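Nicotinate-nucleotide pyrophosphorylase (Ehrlichia chaffeensis, PDB 3L0G) probably catalyses the decarboxylating transfer of a phosphoribosyl group to quinolinic acid, giving nicotinate mononucleotide for NAD(+) biosynthesis. Local coordinates at residues I70-E75 / R158-Y163; E74-M79 / L113-V118; E171-N176 / Y209-C214; A189-G192 / L196-Q199. One frame throughout, in Å; residues are numbered along the deposited sequence.

Contact 1 of 4, residues I70-E75 / R158-Y163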
loop_
_atom_site.group_PDB
_atom_site.type_symbol
_atom_site.label_atom_id
_atom_site.label_comp_id
_atom_site.label_asym_id
_atom_site.label_seq_id
_atom_site.Cartn_x
_atom_site.Cartn_y
_atom_site.Cartn_z
ATOM N N ILE C 70 17.284 -3.131 9.611
ATOM C CA ILE C 70 17.985 -1.857 9.382
ATOM C C ILE C 70 17.488 -1.088 8.147
ATOM O O ILE C 70 17.381 0.152 8.202
ATOM C CB ILE C 70 19.519 -2.013 9.328
ATOM C CG1 ILE C 70 20.071 -2.459 10.664
ATOM C CG2 ILE C 70 20.192 -0.674 8.969
ATOM C CD1 ILE C 70 20.007 -1.354 11.731
ATOM N N PRO C 71 17.169 -1.792 7.032
ATOM C CA PRO C 71 16.639 -0.996 5.885
ATOM C C PRO C 71 15.335 -0.247 6.196
ATOM O O PRO C 71 15.070 0.788 5.607
ATOM C CB PRO C 71 16.450 -2.046 4.770
ATOM C CG PRO C 71 17.492 -3.170 5.134
ATOM C CD PRO C 71 17.406 -3.207 6.666
ATOM N N ILE C 72 14.550 -0.732 7.153
ATOM C CA ILE C 72 13.331 -0.048 7.530
ATOM C C ILE C 72 13.655 1.227 8.292
ATOM O O ILE C 72 13.080 2.280 8.038
ATOM C CB ILE C 72 12.431 -0.942 8.384
ATOM C CG1 ILE C 72 11.808 -1.991 7.478
ATOM C CG2 ILE C 72 11.359 -0.104 9.065
ATOM C CD1 ILE C 72 11.450 -3.292 8.171
ATOM N N LEU C 73 14.593 1.109 9.219
ATOM C CA LEU C 73 15.100 2.233 9.958
ATOM C C LEU C 73 15.670 3.283 8.990
ATOM O O LEU C 73 15.393 4.475 9.130
ATOM C CB LEU C 73 16.179 1.734 10.924
ATOM C CG LEU C 73 16.889 2.806 11.739
ATOM C CD1 LEU C 73 17.426 2.230 13.082
ATOM C CD2 LEU C 73 18.001 3.474 10.909
ATOM N N GLU C 74 16.436 2.835 7.992
ATOM C CA GLU C 74 16.951 3.741 6.979
ATOM C C GLU C 74 15.830 4.468 6.243
ATOM O O GLU C 74 15.905 5.680 6.038
ATOM C CB GLU C 74 17.862 3.035 5.968
ATOM C CG GLU C 74 19.103 2.332 6.567
ATOM C CD GLU C 74 19.948 1.595 5.506
ATOM O OE1 GLU C 74 20.689 2.297 4.796
ATOM O OE2 GLU C 74 19.880 0.346 5.377
ATOM N N GLU C 75 14.783 3.742 5.848
ATOM C CA GLU C 75 13.737 4.363 5.032
ATOM C C GLU C 75 12.972 5.413 5.841
ATOM O O GLU C 75 12.699 6.509 5.349
ATOM C CB GLU C 75 12.775 3.318 4.459
ATOM C CG GLU C 75 11.938 3.916 3.349
ATOM C CD GLU C 75 11.133 2.904 2.585
ATOM O OE1 GLU C 75 11.677 1.836 2.246
ATOM O OE2 GLU C 75 9.960 3.209 2.295
ATOM N N ARG C 158 4.045 -10.874 6.162
ATOM C CA ARG C 158 4.525 -12.106 5.539
ATOM C C ARG C 158 5.933 -11.942 5.021
ATOM O O ARG C 158 6.815 -12.794 5.235
ATOM C CB ARG C 158 3.625 -12.508 4.353
ATOM C CG ARG C 158 4.192 -13.574 3.412
ATOM C CD ARG C 158 4.476 -14.920 4.071
ATOM N NE ARG C 158 3.322 -15.427 4.788
ATOM C CZ ARG C 158 2.193 -15.844 4.218
ATOM N NH1 ARG C 158 2.038 -15.871 2.885
ATOM N NH2 ARG C 158 1.197 -16.236 4.994
ATOM N N MET C 159 6.132 -10.861 4.272
ATOM C CA MET C 159 7.392 -10.724 3.550
ATOM C C MET C 159 8.480 -10.275 4.517
ATOM O O MET C 159 9.591 -10.758 4.425
ATOM C CB MET C 159 7.239 -9.799 2.311
ATOM C CG MET C 159 6.410 -10.418 1.173
ATOM S SD MET C 159 7.003 -12.058 0.639
ATOM C CE MET C 159 8.599 -11.571 -0.082
ATOM N N LEU C 160 8.184 -9.382 5.465
ATOM C CA LEU C 160 9.213 -9.050 6.480
ATOM C C LEU C 160 9.648 -10.290 7.287
ATOM O O LEU C 160 10.822 -10.448 7.624
ATOM C CB LEU C 160 8.717 -7.985 7.449
ATOM C CG LEU C 160 9.673 -7.633 8.590
ATOM C CD1 LEU C 160 11.051 -7.202 8.046
ATOM C CD2 LEU C 160 9.056 -6.592 9.468
ATOM N N ASP C 161 8.698 -11.168 7.601
ATOM C CA ASP C 161 8.990 -12.342 8.452
ATOM C C ASP C 161 9.857 -13.335 7.691
ATOM O O ASP C 161 10.901 -13.793 8.196
ATOM C CB ASP C 161 7.702 -12.982 8.990
ATOM C CG ASP C 161 7.043 -12.153 10.124
ATOM O OD1 ASP C 161 7.490 -11.007 10.416
ATOM O OD2 ASP C 161 6.050 -12.648 10.712
ATOM N N LYS C 162 9.483 -13.605 6.441
ATOM C CA LYS C 162 10.279 -14.501 5.619
ATOM C C LYS C 162 11.660 -13.901 5.329
ATOM O O LYS C 162 12.621 -14.623 5.335
ATOM C CB LYS C 162 9.560 -14.914 4.331
ATOM C CG LYS C 162 8.500 -16.002 4.571
ATOM C CD LYS C 162 7.721 -16.296 3.340
ATOM C CE LYS C 162 6.856 -17.532 3.514
ATOM N NZ LYS C 162 7.691 -18.739 3.561
ATOM N N TYR C 163 11.744 -12.595 5.092
ATOM C CA TYR C 163 13.031 -11.918 4.938
ATOM C C TYR C 163 13.944 -12.096 6.176
ATOM O O TYR C 163 15.157 -12.281 6.064
ATOM C CB TYR C 163 12.783 -10.410 4.699
ATOM C CG TYR C 163 14.018 -9.533 4.842
ATOM C CD1 TYR C 163 14.955 -9.423 3.811
ATOM C CD2 TYR C 163 14.242 -8.794 5.983
ATOM C CE1 TYR C 163 16.101 -8.608 3.951
ATOM C CE2 TYR C 163 15.389 -7.974 6.119
ATOM C CZ TYR C 163 16.301 -7.892 5.114
ATOM O OH TYR C 163 17.418 -7.081 5.292
#
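Two side-chain pairs, Ile72 with Leu160 and Pro71 with Tyr163, bridge helices whose nearest CA atoms, those of Ile72 and Leu160, are still 10.0 Å apart. With so wide a gap, only the ends of the side chains meet. Ile72 sends its longer branch across: CG1 stands opposite the carbonyl carbon (chi1 -74°), and CD1 reaches to 3.9 Å from CD1 of Leu160. The leucine answers with one of its two methyls, and the two chains meet at a slant rather than head on. Here the N-terminal domain, through the first turn of helix 70-79, meets helix 158-167 of the C-terminal alpha/beta-barrel domain of the quinolinate phosphoribosyltransferase fold, so the contact is a piece of interdomain packing. Phe122 of helix 116-139 touches both Ile72 and Leu160, while Ile30 and Ile29 of helix 27-38 pack on the isoleucine and the leucine respectively. In the second pair, the ring of Tyr163 reaches across with CG trans to the backbone N (chi1 166°). Its OH comes to 3.9 Å from CG of Pro71 and 4.1 Å from CD. The hydroxyl finds its polar partner in OD2 of Asp92, a residue whose OD1 accepts a hydrogen bond from Ile70 N.

Contact 2 of 4, residues E74-M79 / L113-V118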
loop_
_atom_site.group_PDB
_atom_site.type_symbol
_atom_site.label_atom_id
_atom_site.label_comp_id
_atom_site.label_asym_id
_atom_site.label_seq_id
_atom_site.Cartn_x
_atom_site.Cartn_y
_atom_site.Cartn_z
ATOM N N GLU C 74 16.436 2.835 7.992
ATOM C CA GLU C 74 16.951 3.741 6.979
ATOM C C GLU C 74 15.830 4.468 6.243
ATOM O O GLU C 74 15.905 5.680 6.038
ATOM C CB GLU C 74 17.862 3.035 5.968
ATOM C CG GLU C 74 19.103 2.332 6.567
ATOM C CD GLU C 74 19.948 1.595 5.506
ATOM O OE1 GLU C 74 20.689 2.297 4.796
ATOM O OE2 GLU C 74 19.880 0.346 5.377
ATOM N N GLU C 75 14.783 3.742 5.848
ATOM C CA GLU C 75 13.737 4.363 5.032
ATOM C C GLU C 75 12.972 5.413 5.841
ATOM O O GLU C 75 12.699 6.509 5.349
ATOM C CB GLU C 75 12.775 3.318 4.459
ATOM C CG GLU C 75 11.938 3.916 3.349
ATOM C CD GLU C 75 11.133 2.904 2.585
ATOM O OE1 GLU C 75 11.677 1.836 2.246
ATOM O OE2 GLU C 75 9.960 3.209 2.295
ATOM N N VAL C 76 12.631 5.079 7.078
ATOM C CA VAL C 76 11.976 6.036 7.970
ATOM C C VAL C 76 12.841 7.288 8.238
ATOM O O VAL C 76 12.343 8.429 8.140
ATOM C CB VAL C 76 11.550 5.384 9.323
ATOM C CG1 VAL C 76 10.835 6.404 10.206
ATOM C CG2 VAL C 76 10.667 4.177 9.090
ATOM N N PHE C 77 14.120 7.099 8.563
ATOM C CA PHE C 77 14.990 8.255 8.801
ATOM C C PHE C 77 15.090 9.107 7.550
ATOM O O PHE C 77 15.110 10.342 7.658
ATOM C CB PHE C 77 16.402 7.893 9.307
ATOM C CG PHE C 77 16.475 7.482 10.788
ATOM C CD1 PHE C 77 15.438 7.720 11.682
ATOM C CD2 PHE C 77 17.606 6.876 11.265
ATOM C CE1 PHE C 77 15.531 7.331 13.015
ATOM C CE2 PHE C 77 17.716 6.484 12.619
ATOM C CZ PHE C 77 16.675 6.716 13.485
ATOM N N ASN C 78 15.122 8.455 6.377
ATOM C CA ASN C 78 15.268 9.145 5.087
ATOM C C ASN C 78 14.050 9.964 4.656
ATOM O O ASN C 78 14.176 10.828 3.814
ATOM C CB ASN C 78 15.659 8.170 3.956
ATOM C CG ASN C 78 17.070 7.632 4.114
ATOM O OD1 ASN C 78 17.467 6.627 3.482
ATOM N ND2 ASN C 78 17.825 8.267 4.977
ATOM N N MET C 79 12.888 9.703 5.249
ATOM C CA MET C 79 11.709 10.544 5.033
ATOM C C MET C 79 11.911 11.939 5.632
ATOM O O MET C 79 11.317 12.896 5.161
ATOM C CB MET C 79 10.458 9.899 5.657
ATOM C CG MET C 79 10.094 8.555 5.062
ATOM S SD MET C 79 8.787 7.734 6.020
ATOM C CE MET C 79 7.390 8.777 5.594
ATOM N N LEU C 113 11.279 11.792 17.883
ATOM C CA LEU C 113 10.462 11.136 18.905
ATOM C C LEU C 113 9.144 10.538 18.393
ATOM O O LEU C 113 8.723 9.499 18.862
ATOM C CB LEU C 113 10.217 12.068 20.117
ATOM C CG LEU C 113 11.486 12.549 20.888
ATOM C CD1 LEU C 113 11.107 13.074 22.249
ATOM C CD2 LEU C 113 12.506 11.438 21.043
ATOM N N PRO C 114 8.494 11.173 17.424
ATOM C CA PRO C 114 7.255 10.578 16.878
ATOM C C PRO C 114 7.404 9.291 16.068
ATOM O O PRO C 114 6.407 8.590 15.821
ATOM C CB PRO C 114 6.699 11.692 15.981
ATOM C CG PRO C 114 7.269 12.929 16.539
ATOM C CD PRO C 114 8.680 12.548 16.958
ATOM N N ILE C 115 8.627 8.965 15.669
ATOM C CA ILE C 115 8.879 7.736 14.901
ATOM C C ILE C 115 9.624 6.691 15.715
ATOM O O ILE C 115 9.836 5.563 15.245
ATOM C CB ILE C 115 9.643 8.036 13.553
ATOM C CG1 ILE C 115 11.000 8.710 13.825
ATOM C CG2 ILE C 115 8.764 8.890 12.576
ATOM C CD1 ILE C 115 11.854 8.943 12.612
ATOM N N GLU C 116 10.026 7.047 16.935
ATOM C CA GLU C 116 10.747 6.116 17.807
ATOM C C GLU C 116 10.102 4.740 17.923
ATOM O O GLU C 116 10.756 3.712 17.691
ATOM C CB GLU C 116 10.856 6.688 19.223
ATOM C CG GLU C 116 11.570 5.800 20.175
ATOM C CD GLU C 116 11.705 6.412 21.565
ATOM O OE1 GLU C 116 11.919 7.639 21.671
ATOM O OE2 GLU C 116 11.570 5.641 22.535
ATOM N N ARG C 117 8.845 4.707 18.326
ATOM C CA ARG C 117 8.228 3.444 18.657
ATOM C C ARG C 117 8.034 2.604 17.375
ATOM O O ARG C 117 8.290 1.398 17.369
ATOM C CB ARG C 117 6.935 3.681 19.432
ATOM C CG ARG C 117 6.140 2.463 19.830
ATOM C CD ARG C 117 6.972 1.273 20.297
ATOM N NE ARG C 117 7.888 1.627 21.331
ATOM C CZ ARG C 117 8.929 0.896 21.689
ATOM N NH1 ARG C 117 9.193 -0.277 21.134
ATOM N NH2 ARG C 117 9.706 1.344 22.633
ATOM N N VAL C 118 7.644 3.245 16.280
ATOM C CA VAL C 118 7.537 2.540 14.979
ATOM C C VAL C 118 8.849 1.836 14.581
ATOM O O VAL C 118 8.877 0.641 14.311
ATOM C CB VAL C 118 6.975 3.498 13.863
ATOM C CG1 VAL C 118 7.254 2.982 12.421
ATOM C CG2 VAL C 118 5.464 3.684 14.075
#
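Val76 and Phe77 of helix 70-79 meet Ile115 in a buried, purely apolar contact inside the N-terminal domain, where the helix passes the turn that leads into helix 116-139. Closest across the gap are CG1 of Val76 and CD1 of Ile115, 3.6 Å apart. The same valine methyl also lies 3.9 Å from CB of Ile115 and 4.0 Å from its CG2, so it rests alongside the isoleucine as the two side chains run past each other in opposite directions. Ile115 holds CG1 between its backbone N and carbonyl carbon (chi1 60°), and from there the chain extends straight outward to CD1. That one methyl serves both partners: it touches Val76 and also sits at the edge of the Phe77 ring, in the ring plane, 3.9 Å from CD1 of Phe77. The phenylalanine ring also meets Tyr86 and Phe57, steeply inclined to each, in the layer between the helix and the antiparallel sheet. Ile119 of helix 116-139 touches both Val76 and Phe77, and Leu34 of helix 27-38 packs on Ile115. With no hydrogen bond between the segments, cohesion rests on methyl-to-methyl packing of Val76 on Ile115, on one isoleucine methyl at the Phe77 edge, and on the exclusion of water.

Contact 3 of 4, residues E171-N176 / Y209-C214. With FMT (formic acid), chain J.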
loop_
_atom_site.group_PDB
_atom_site.type_symbol
_atom_site.label_atom_id
_atom_site.label_comp_id
_atom_site.label_asym_id
_atom_site.label_seq_id
_atom_site.Cartn_x
_atom_site.Cartn_y
_atom_site.Cartn_z
ATOM N N GLU C 171 15.657 -20.380 4.955
ATOM C CA GLU C 171 15.255 -20.349 3.544
ATOM C C GLU C 171 13.737 -20.377 3.467
ATOM O O GLU C 171 13.044 -20.423 4.508
ATOM C CB GLU C 171 15.875 -21.547 2.783
ATOM C CG GLU C 171 17.392 -21.591 2.768
ATOM C CD GLU C 171 18.011 -22.612 1.751
ATOM O OE1 GLU C 171 17.293 -23.434 1.126
ATOM O OE2 GLU C 171 19.236 -22.599 1.620
ATOM N N SER C 172 13.216 -20.324 2.253
ATOM C CA SER C 172 11.761 -20.355 2.043
ATOM C C SER C 172 11.374 -21.099 0.773
ATOM O O SER C 172 11.852 -20.758 -0.280
ATOM C CB SER C 172 11.233 -18.951 1.911
ATOM O OG SER C 172 9.836 -18.946 1.659
ATOM N N TYR C 173 10.473 -22.076 0.895
ATOM C CA TYR C 173 9.897 -22.770 -0.273
ATOM C C TYR C 173 9.111 -21.850 -1.186
ATOM O O TYR C 173 9.240 -21.899 -2.410
ATOM C CB TYR C 173 8.995 -23.912 0.184
ATOM C CG TYR C 173 8.338 -24.657 -0.962
ATOM C CD1 TYR C 173 9.100 -25.292 -1.927
ATOM C CD2 TYR C 173 6.971 -24.746 -1.066
ATOM C CE1 TYR C 173 8.483 -25.985 -2.984
ATOM C CE2 TYR C 173 6.361 -25.411 -2.112
ATOM C CZ TYR C 173 7.106 -26.016 -3.073
ATOM O OH TYR C 173 6.475 -26.694 -4.117
ATOM N N ARG C 174 8.276 -21.011 -0.590
ATOM C CA ARG C 174 7.418 -20.141 -1.349
ATOM C C ARG C 174 7.005 -18.956 -0.486
ATOM O O ARG C 174 7.015 -19.055 0.716
ATOM C CB ARG C 174 6.182 -20.908 -1.824
ATOM C CG ARG C 174 5.146 -21.238 -0.732
ATOM C CD ARG C 174 4.055 -22.179 -1.309
ATOM N NE ARG C 174 3.151 -22.647 -0.267
ATOM C CZ ARG C 174 1.917 -23.104 -0.463
ATOM N NH1 ARG C 174 1.405 -23.189 -1.682
ATOM N NH2 ARG C 174 1.166 -23.438 0.581
ATOM N N ASP C 175 6.666 -17.852 -1.130
ATOM C CA ASP C 175 6.263 -16.637 -0.459
ATOM C C ASP C 175 4.807 -16.701 -0.047
ATOM O O ASP C 175 4.443 -16.205 1.002
ATOM C CB ASP C 175 6.493 -15.422 -1.351
ATOM C CG ASP C 175 7.969 -15.053 -1.489
ATOM O OD1 ASP C 175 8.819 -15.520 -0.734
ATOM O OD2 ASP C 175 8.270 -14.261 -2.381
ATOM N N ASN C 176 3.971 -17.327 -0.847
ATOM C CA ASN C 176 2.543 -17.343 -0.589
ATOM C C ASN C 176 1.861 -18.370 -1.477
ATOM O O ASN C 176 2.524 -19.233 -1.988
ATOM C CB ASN C 176 1.967 -15.943 -0.776
ATOM C CG ASN C 176 2.096 -15.435 -2.183
ATOM O OD1 ASN C 176 2.378 -16.198 -3.139
ATOM N ND2 ASN C 176 1.827 -14.138 -2.348
ATOM N N TYR C 209 6.610 -28.218 -10.087
ATOM C CA TYR C 209 7.242 -28.895 -8.978
ATOM C C TYR C 209 6.149 -29.216 -7.960
ATOM O O TYR C 209 5.369 -28.318 -7.587
ATOM C CB TYR C 209 8.277 -27.960 -8.361
ATOM C CG TYR C 209 9.144 -28.538 -7.289
ATOM C CD1 TYR C 209 10.457 -28.925 -7.562
ATOM C CD2 TYR C 209 8.693 -28.617 -5.985
ATOM C CE1 TYR C 209 11.264 -29.419 -6.566
ATOM C CE2 TYR C 209 9.486 -29.095 -4.990
ATOM C CZ TYR C 209 10.769 -29.504 -5.279
ATOM O OH TYR C 209 11.554 -29.966 -4.270
ATOM N N ILE C 210 6.078 -30.459 -7.498
ATOM C CA ILE C 210 4.967 -30.827 -6.604
ATOM C C ILE C 210 5.463 -31.213 -5.249
ATOM O O ILE C 210 6.201 -32.182 -5.146
ATOM C CB ILE C 210 4.125 -31.992 -7.159
ATOM C CG1 ILE C 210 3.623 -31.661 -8.573
ATOM C CG2 ILE C 210 2.974 -32.286 -6.217
ATOM C CD1 ILE C 210 2.566 -32.630 -9.115
ATOM N N ALA C 211 5.046 -30.448 -4.226
ATOM C CA ALA C 211 5.197 -30.816 -2.801
ATOM C C ALA C 211 3.872 -31.252 -2.203
ATOM O O ALA C 211 2.835 -30.691 -2.533
ATOM C CB ALA C 211 5.732 -29.649 -1.992
ATOM N N ILE C 212 3.902 -32.235 -1.289
ATOM C CA ILE C 212 2.679 -32.716 -0.643
ATOM C C ILE C 212 2.901 -33.018 0.840
ATOM O O ILE C 212 3.922 -33.590 1.216
ATOM C CB ILE C 212 2.113 -33.939 -1.378
ATOM C CG1 ILE C 212 0.788 -34.423 -0.734
ATOM C CG2 ILE C 212 3.156 -35.053 -1.438
ATOM C CD1 ILE C 212 -0.019 -35.464 -1.614
ATOM N N GLU C 213 1.974 -32.607 1.695
ATOM C CA GLU C 213 2.101 -32.954 3.108
ATOM C C GLU C 213 1.426 -34.273 3.491
ATOM O O GLU C 213 0.275 -34.571 3.122
ATOM C CB GLU C 213 1.722 -31.818 4.050
ATOM C CG GLU C 213 0.495 -31.089 3.765
ATOM C CD GLU C 213 0.066 -30.175 4.931
ATOM O OE1 GLU C 213 -1.089 -30.344 5.417
ATOM O OE2 GLU C 213 0.901 -29.316 5.349
ATOM N N CYS C 214 2.191 -35.068 4.220
ATOM C CA CYS C 214 1.797 -36.386 4.666
ATOM C C CYS C 214 1.835 -36.427 6.193
ATOM O O CYS C 214 2.758 -35.883 6.810
ATOM C CB CYS C 214 2.789 -37.391 4.107
ATOM S SG CYS C 214 2.879 -37.481 2.280
HETATM C C FMT J . 3.518 -23.050 3.302
HETATM O O1 FMT J . 4.190 -22.673 2.332
HETATM O O2 FMT J . 2.303 -23.272 3.235
#
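Apolar packing comes first, and in it Tyr173 packs against both Tyr209 and Ala211. With CG trans to the backbone N (chi1 179°), its ring reaches across from the loop to strand 210-214 of the parallel sheet. CE1 of Tyr173 approaches CE2 of Tyr209 to 3.8 Å, the rings crossing at a slant, and CD2 of Tyr209 lies at the edge of the Tyr173 ring, in its plane. The methyl of Ala211 supports the far end of the phenol, its CB 3.7 Å from OH of Tyr173. Among polar contacts, that hydroxyl donates to the carbonyl O of Val181, which ties the ring to the neighbouring strand 181-183. Hydrogen bonds to the bound formate come from Arg174, whose chain runs extended from CG to NE and presents the guanidinium edge to the anion. Both are nearly straight: NE to O1 of the formate at 2.8 Å and 175°, and NH2 to O2 of the formate at 2.9 Å and 176°. Lys184 and Arg151 also bind the anion, and NH1 of Arg174 goes to the carbonyl O of Gly180. Although the formate probably came from the crystallisation liquor, three basic side chains around a carboxylate make a pocket that could accept an acidic ligand, consistent with an enzyme acting on a pyridine dicarboxylate.

Contact 4 of 4, residues A189-G192 / L196-Q199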
loop_
_atom_site.group_PDB
_atom_site.type_symbol
_atom_site.label_atom_id
_atom_site.label_comp_id
_atom_site.label_asym_id
_atom_site.label_seq_id
_atom_site.Cartn_x
_atom_site.Cartn_y
_atom_site.Cartn_z
ATOM N N ALA C 189 -8.314 -34.227 1.805
ATOM C CA ALA C 189 -9.633 -34.442 2.412
ATOM C C ALA C 189 -10.763 -33.899 1.554
ATOM O O ALA C 189 -11.858 -34.458 1.569
ATOM C CB ALA C 189 -9.717 -33.831 3.846
ATOM N N SER C 190 -10.520 -32.812 0.817
ATOM C CA SER C 190 -11.553 -32.261 -0.071
ATOM C C SER C 190 -11.799 -33.087 -1.356
ATOM O O SER C 190 -12.925 -33.171 -1.824
ATOM C CB SER C 190 -11.217 -30.822 -0.457
ATOM O OG SER C 190 -11.427 -29.941 0.621
ATOM N N CYS C 191 -10.770 -33.682 -1.947
ATOM C CA CYS C 191 -11.012 -34.427 -3.181
ATOM C C CYS C 191 -11.124 -35.922 -2.955
ATOM O O CYS C 191 -11.730 -36.600 -3.753
ATOM C CB CYS C 191 -9.990 -34.106 -4.261
ATOM S SG CYS C 191 -8.428 -34.822 -4.006
ATOM N N GLY C 192 -10.574 -36.423 -1.850
ATOM C CA GLY C 192 -10.756 -37.823 -1.474
ATOM C C GLY C 192 -9.496 -38.666 -1.458
ATOM O O GLY C 192 -9.470 -39.695 -0.782
ATOM N N LEU C 196 -5.583 -38.807 -6.641
ATOM C CA LEU C 196 -6.471 -37.952 -7.462
ATOM C C LEU C 196 -6.054 -36.482 -7.419
ATOM O O LEU C 196 -6.088 -35.792 -8.437
ATOM C CB LEU C 196 -7.935 -38.109 -7.056
ATOM C CG LEU C 196 -8.946 -37.314 -7.880
ATOM C CD1 LEU C 196 -9.129 -37.906 -9.296
ATOM C CD2 LEU C 196 -10.272 -37.307 -7.129
ATOM N N ALA C 197 -5.634 -35.998 -6.254
ATOM C CA ALA C 197 -5.119 -34.620 -6.148
ATOM C C ALA C 197 -3.929 -34.380 -7.095
ATOM O O ALA C 197 -3.909 -33.384 -7.858
ATOM C CB ALA C 197 -4.727 -34.278 -4.666
ATOM N N ILE C 198 -2.936 -35.273 -7.057
ATOM C CA ILE C 198 -1.737 -35.094 -7.867
ATOM C C ILE C 198 -2.109 -35.190 -9.351
ATOM O O ILE C 198 -1.649 -34.372 -10.177
ATOM C CB ILE C 198 -0.636 -36.143 -7.545
ATOM C CG1 ILE C 198 -0.090 -35.941 -6.113
ATOM C CG2 ILE C 198 0.519 -36.018 -8.561
ATOM C CD1 ILE C 198 0.626 -37.164 -5.528
ATOM N N GLN C 199 -2.916 -36.202 -9.698
ATOM C CA GLN C 199 -3.373 -36.347 -11.087
ATOM C C GLN C 199 -4.003 -35.067 -11.644
ATOM O O GLN C 199 -3.664 -34.630 -12.775
ATOM C CB GLN C 199 -4.370 -37.507 -11.237
ATOM C CG GLN C 199 -3.727 -38.926 -11.204
ATOM C CD GLN C 199 -4.774 -40.055 -11.378
ATOM O OE1 GLN C 199 -4.461 -41.254 -11.269
ATOM N NE2 GLN C 199 -6.019 -39.663 -11.664
#
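Helix 185-191 ends at Cys191, the chain turns at Gly192 with a positive phi of 116°, and helix 194-204 starts so soon afterwards that the CA atoms of Cys191 and Ala197 are only 6.6 Å apart. Gly192 is the first residue to leave the helical conformation. Cys191 fills the angle between the two helices. Its SG lies between its own backbone N and carbonyl carbon (chi1 75°), a rotation that carries the sulfur to 3.8 Å from CB of Ala197 and equally far from the backbone N of Ala197, with no hydrogen bond made. Leu196 covers the other part of the cysteine: its CD2 lies 3.7 Å from the carbonyl O of Cys191 and 4.3 Å from CB of Cys191. These are van der Waals contacts. The backbone N of Leu196 donates to OG of Ser193, the residue just before the second helix. Leu50 and Ile49 of the second subunit pack on Cys191 and Ala197 respectively, so the corner also faces that subunit. Together the two helices form the connection between parallel strands 181-183 and 210-214, adjacent in the sheet: a beta-alpha-beta crossover whose connection is made of two successive helices.

In the fold
From the N terminus, helix 70-79 opens contacts 1 and 2 together. Contact 2 closes first, at 113-118, after an excursion through strands of the N-terminal domain; contact 1 spans it and closes only at 158-163, joining that domain to the C-terminal one. Contact 3 then opens just downstream at 171-176, and the two touch, with Lys162 and Arg158 of the helix bound to Ser172 and Asp175 of the loop. Before contact 3 closes on strand 210-214, the chain completes contact 4 between consecutive helices, whose Ile198 packs on Ile210 of that strand. Contacts 2 and 4 lie far apart, centres about 49 Å, yet both reach the second subunit.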